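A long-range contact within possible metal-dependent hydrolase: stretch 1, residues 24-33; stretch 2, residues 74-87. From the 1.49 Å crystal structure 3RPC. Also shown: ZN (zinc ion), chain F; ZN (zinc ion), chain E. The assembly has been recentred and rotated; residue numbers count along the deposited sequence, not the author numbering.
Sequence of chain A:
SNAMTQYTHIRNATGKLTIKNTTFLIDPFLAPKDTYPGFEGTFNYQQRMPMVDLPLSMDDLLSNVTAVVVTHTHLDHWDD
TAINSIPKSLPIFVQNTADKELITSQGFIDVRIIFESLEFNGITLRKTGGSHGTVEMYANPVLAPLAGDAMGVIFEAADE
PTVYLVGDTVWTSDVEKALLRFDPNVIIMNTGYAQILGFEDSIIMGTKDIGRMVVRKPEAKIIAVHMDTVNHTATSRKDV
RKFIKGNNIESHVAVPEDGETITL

Stretch 1 24-33: FLIDPFLAPK
Stretch 2, residues 74-87: HLDHWDDTAINSIP

Two carboxylates make the polar ties between residues 24-33 and 74-87. Asp27 (chi1 -72°, m) accepts from the ring of His77 (chi1 -61°, m; chi2 -104°): His77 ND1 to Asp27 OD2 is 2.7 Å, N-H...O angle 157°, with the carboxylate oxygen near the ring plane. The ring's other nitrogen, His77 NE2, lies 2.2 Å from the chain F zinc, so one imidazole joins Asp27 at ND1 and the metal at NE2. Asp76 (chi1 61°, p) joins the same ion, OD2 to ZN 2.4 Å, and water 2, which donates to Asp76 OD1 (2.6 Å from its oxygen), bridges to the chain E zinc, bound by His74 ND1 at 2.3 Å.

Asp79 (chi1 73°, p; phi/psi -129/173) is the second tie. Its CA-to-CB bond points toward stretch 1, where its OD1 receives Leu30 N at 2.9 Å and 171°; a weak bond, 121°, joins Ala31 N to Asp79 OD2, also 2.9 Å. Asp79 is also the N-cap, its OD1 accepting from Ala82 N at 3.0 Å. A short acidic side chain thus serves the helix start and two loop amides together.

Stretch 1 leaves a strand (24-26) and turns at Asp27 through phi/psi 43/62, then runs extended through Pro28 (-75/113) and Phe29 (-120/101); Leu30 is at -112/6 and Ala31 at -59/147. Stretch 2 runs as loop into a helix that begins at Asp80. In register, the CA atoms of Asp27 and His77 are 4.3 Å apart, those of Ala31 and Thr81 5.4 Å. Pro28, lacking an amide hydrogen, places its N 3.2 Å from His77 O without a hydrogen bond; its carbonyl Pro28 O meets Trp78 CA at 3.3 Å in a CA-H...O contact.

Packing closes around these ties, burying 607 Å² in total. Phe29 (chi1 164°, t; chi2 41°) lays one ring face over the Asp76 backbone: Asp76 CA is 3.8 Å from the ring centroid, 23° off the normal. The Pro28 ring (C-gamma endo) meets the edge of the Trp78 indole, Pro28 CG to Trp78 CE3 3.7 Å, and touches the helix at Pro28 CB to Ala82 CB, 3.9 Å. Ile86 (m, t) puts CD1 3.7 Å from Pro28 CG and 4.0 Å from Leu25 CD2 (t, p). Leu30 (m, t) brings CB to 3.7 Å from Thr81 CG2. Toward solvent, Pro32 CD lies 4.0 Å from Thr81 OG1.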

# COMPACT_ATOMS: atom_id res chain seq x y z
N PHE A 24 14.90 -18.48 7.90
CA PHE A 24 15.01 -17.08 7.54
C PHE A 24 15.45 -16.26 8.74
O PHE A 24 14.78 -16.27 9.78
CB PHE A 24 13.65 -16.53 7.09
CG PHE A 24 13.08 -17.22 5.88
CD1 PHE A 24 13.46 -16.82 4.60
CD2 PHE A 24 12.15 -18.24 6.01
CE1 PHE A 24 12.93 -17.44 3.47
CE2 PHE A 24 11.61 -18.87 4.88
CZ PHE A 24 12.00 -18.46 3.61
N LEU A 25 16.55 -15.53 8.59
CA LEU A 25 16.92 -14.50 9.55
C LEU A 25 16.17 -13.23 9.17
O LEU A 25 16.36 -12.68 8.08
CB LEU A 25 18.44 -14.28 9.54
CG LEU A 25 18.96 -13.14 10.42
CD1 LEU A 25 18.67 -13.42 11.88
CD2 LEU A 25 20.47 -12.93 10.21
N ILE A 26 15.31 -12.78 10.08
CA ILE A 26 14.44 -11.64 9.84
C ILE A 26 14.98 -10.37 10.48
O ILE A 26 15.35 -10.37 11.66
CB ILE A 26 13.03 -11.94 10.37
CG1 ILE A 26 12.37 -13.03 9.53
CG2 ILE A 26 12.17 -10.67 10.38
CD1 ILE A 26 11.13 -13.64 10.16
N ASP A 27 15.05 -9.30 9.68
CA ASP A 27 15.35 -7.95 10.14
C ASP A 27 16.49 -7.89 11.17
O ASP A 27 16.29 -7.43 12.30
CB ASP A 27 14.08 -7.29 10.69
CG ASP A 27 13.09 -6.93 9.58
OD1 ASP A 27 13.33 -7.29 8.42
OD2 ASP A 27 12.05 -6.31 9.89
N PRO A 28 17.69 -8.32 10.76
CA PRO A 28 18.81 -8.41 11.71
C PRO A 28 19.42 -7.06 12.08
O PRO A 28 20.01 -6.37 11.24
CB PRO A 28 19.84 -9.25 10.94
CG PRO A 28 19.57 -8.88 9.51
CD PRO A 28 18.07 -8.79 9.42
N PHE A 29 19.24 -6.70 13.35
CA PHE A 29 19.84 -5.52 13.96
C PHE A 29 20.68 -6.11 15.07
O PHE A 29 20.15 -6.52 16.10
CB PHE A 29 18.69 -4.65 14.51
CG PHE A 29 19.10 -3.59 15.50
CD1 PHE A 29 20.25 -2.82 15.33
CD2 PHE A 29 18.27 -3.31 16.59
CE1 PHE A 29 20.59 -1.83 16.26
CE2 PHE A 29 18.60 -2.31 17.50
CZ PHE A 29 19.76 -1.58 17.34
N LEU A 30 21.98 -6.22 14.83
CA LEU A 30 22.83 -7.11 15.63
C LEU A 30 23.85 -6.41 16.54
O LEU A 30 24.67 -7.08 17.17
CB LEU A 30 23.52 -8.14 14.72
CG LEU A 30 22.57 -8.95 13.82
CD1 LEU A 30 23.34 -10.00 13.01
CD2 LEU A 30 21.47 -9.61 14.65
N ALA A 31 23.80 -5.09 16.62
CA ALA A 31 24.80 -4.32 17.37
C ALA A 31 24.88 -4.71 18.84
O ALA A 31 23.86 -5.05 19.46
CB ALA A 31 24.52 -2.82 17.24
N PRO A 32 26.08 -4.64 19.43
CA PRO A 32 26.17 -4.83 20.88
C PRO A 32 25.38 -3.77 21.65
O PRO A 32 25.09 -2.70 21.11
CB PRO A 32 27.67 -4.68 21.17
CG PRO A 32 28.34 -5.00 19.85
CD PRO A 32 27.40 -4.48 18.79
N LYS A 33 25.04 -4.09 22.90
CA LYS A 33 24.37 -3.16 23.80
C LYS A 33 24.95 -1.74 23.76
O LYS A 33 26.17 -1.54 23.81
CB LYS A 33 24.44 -3.73 25.23
CG LYS A 33 23.81 -2.84 26.30
CD LYS A 33 23.79 -3.56 27.66
CE LYS A 33 23.25 -2.67 28.77
NZ LYS A 33 23.21 -3.42 30.06
N HIS A 74 15.65 0.59 8.02
CA HIS A 74 15.83 1.33 9.27
C HIS A 74 16.88 0.60 10.12
O HIS A 74 16.97 -0.63 10.10
CB HIS A 74 14.52 1.44 10.05
CG HIS A 74 13.64 2.56 9.59
ND1 HIS A 74 12.35 2.72 10.04
CD2 HIS A 74 13.87 3.57 8.72
CE1 HIS A 74 11.82 3.79 9.47
NE2 HIS A 74 12.72 4.33 8.67
N LEU A 75 17.65 1.38 10.87
CA LEU A 75 18.74 0.86 11.70
C LEU A 75 18.34 -0.34 12.55
O LEU A 75 19.12 -1.30 12.68
CB LEU A 75 19.30 1.97 12.60
CG LEU A 75 20.43 1.60 13.56
CD1 LEU A 75 21.64 1.16 12.76
CD2 LEU A 75 20.78 2.78 14.45
N ASP A 76 17.16 -0.28 13.15
CA ASP A 76 16.73 -1.33 14.07
C ASP A 76 16.21 -2.58 13.37
O ASP A 76 15.66 -3.47 14.02
CB ASP A 76 15.73 -0.80 15.11
CG ASP A 76 14.46 -0.27 14.47
OD1 ASP A 76 14.57 0.56 13.54
OD2 ASP A 76 13.35 -0.66 14.92
N HIS A 77 16.40 -2.63 12.05
CA HIS A 77 16.07 -3.81 11.24
C HIS A 77 17.22 -4.27 10.34
O HIS A 77 17.13 -5.33 9.73
CB HIS A 77 14.82 -3.54 10.41
CG HIS A 77 13.62 -3.23 11.24
ND1 HIS A 77 12.61 -4.14 11.45
CD2 HIS A 77 13.31 -2.14 11.98
CE1 HIS A 77 11.72 -3.61 12.27
NE2 HIS A 77 12.12 -2.40 12.60
N TRP A 78 18.27 -3.47 10.25
CA TRP A 78 19.37 -3.73 9.33
C TRP A 78 20.52 -2.80 9.72
O TRP A 78 20.44 -1.59 9.52
CB TRP A 78 18.96 -3.46 7.88
CG TRP A 78 20.02 -3.77 6.86
CD1 TRP A 78 20.71 -2.87 6.09
CD2 TRP A 78 20.52 -5.06 6.51
NE1 TRP A 78 21.60 -3.53 5.27
CE2 TRP A 78 21.51 -4.88 5.52
CE3 TRP A 78 20.23 -6.36 6.94
CZ2 TRP A 78 22.20 -5.95 4.95
CZ3 TRP A 78 20.92 -7.42 6.38
CH2 TRP A 78 21.89 -7.21 5.40
N ASP A 79 21.57 -3.35 10.31
CA ASP A 79 22.62 -2.48 10.83
C ASP A 79 24.01 -2.90 10.36
O ASP A 79 24.18 -3.95 9.72
CB ASP A 79 22.55 -2.35 12.36
CG ASP A 79 23.01 -3.60 13.10
OD1 ASP A 79 22.93 -4.72 12.53
OD2 ASP A 79 23.43 -3.45 14.27
N ASP A 80 25.00 -2.07 10.67
CA ASP A 80 26.38 -2.34 10.27
C ASP A 80 26.87 -3.69 10.78
O ASP A 80 27.55 -4.42 10.06
CB ASP A 80 27.31 -1.23 10.77
CG ASP A 80 27.27 0.00 9.88
OD1 ASP A 80 26.75 -0.10 8.74
OD2 ASP A 80 27.76 1.07 10.31
N THR A 81 26.49 -4.05 12.00
CA THR A 81 26.91 -5.33 12.54
C THR A 81 26.39 -6.47 11.68
O THR A 81 27.12 -7.40 11.35
CB THR A 81 26.46 -5.52 13.99
OG1 THR A 81 26.99 -4.45 14.79
CG2 THR A 81 26.94 -6.86 14.52
N ALA A 82 25.12 -6.38 11.28
CA ALA A 82 24.55 -7.37 10.38
C ALA A 82 25.28 -7.39 9.05
O ALA A 82 25.63 -8.45 8.55
CB ALA A 82 23.06 -7.10 10.17
N ILE A 83 25.50 -6.21 8.47
CA ILE A 83 26.18 -6.12 7.18
C ILE A 83 27.53 -6.83 7.21
O ILE A 83 27.91 -7.51 6.26
CB ILE A 83 26.36 -4.65 6.76
CG1 ILE A 83 25.00 -4.04 6.38
CG2 ILE A 83 27.34 -4.53 5.59
CD1 ILE A 83 24.94 -2.54 6.56
N ASN A 84 28.24 -6.68 8.33
CA ASN A 84 29.61 -7.19 8.42
C ASN A 84 29.70 -8.63 8.91
O ASN A 84 30.79 -9.22 8.88
CB ASN A 84 30.44 -6.28 9.33
CG ASN A 84 30.66 -4.90 8.74
OD1 ASN A 84 30.78 -4.74 7.52
ND2 ASN A 84 30.73 -3.89 9.59
N SER A 85 28.58 -9.19 9.35
CA SER A 85 28.57 -10.52 9.96
C SER A 85 27.92 -11.57 9.07
O SER A 85 28.33 -12.73 9.05
CB SER A 85 27.85 -10.49 11.31
OG SER A 85 28.49 -9.62 12.23
N ILE A 86 26.89 -11.17 8.33
CA ILE A 86 26.15 -12.11 7.49
C ILE A 86 26.92 -12.46 6.20
O ILE A 86 27.36 -11.56 5.49
CB ILE A 86 24.76 -11.53 7.13
CG1 ILE A 86 23.98 -11.23 8.41
CG2 ILE A 86 24.00 -12.48 6.21
CD1 ILE A 86 22.73 -10.39 8.19
N PRO A 87 27.08 -13.76 5.90
CA PRO A 87 27.76 -14.15 4.66
C PRO A 87 27.15 -13.46 3.44
O PRO A 87 25.92 -13.44 3.28
CB PRO A 87 27.56 -15.66 4.61
CG PRO A 87 27.46 -16.07 6.02
CD PRO A 87 26.74 -14.93 6.74
ZN ZN F . 11.22 -0.78 13.80
ZN ZN E . 11.05 1.06 11.02
O HOH W 1 15.26 -5.80 15.16
O HOH W 2 12.20 0.98 12.66
O HOH W 3 10.11 1.20 14.98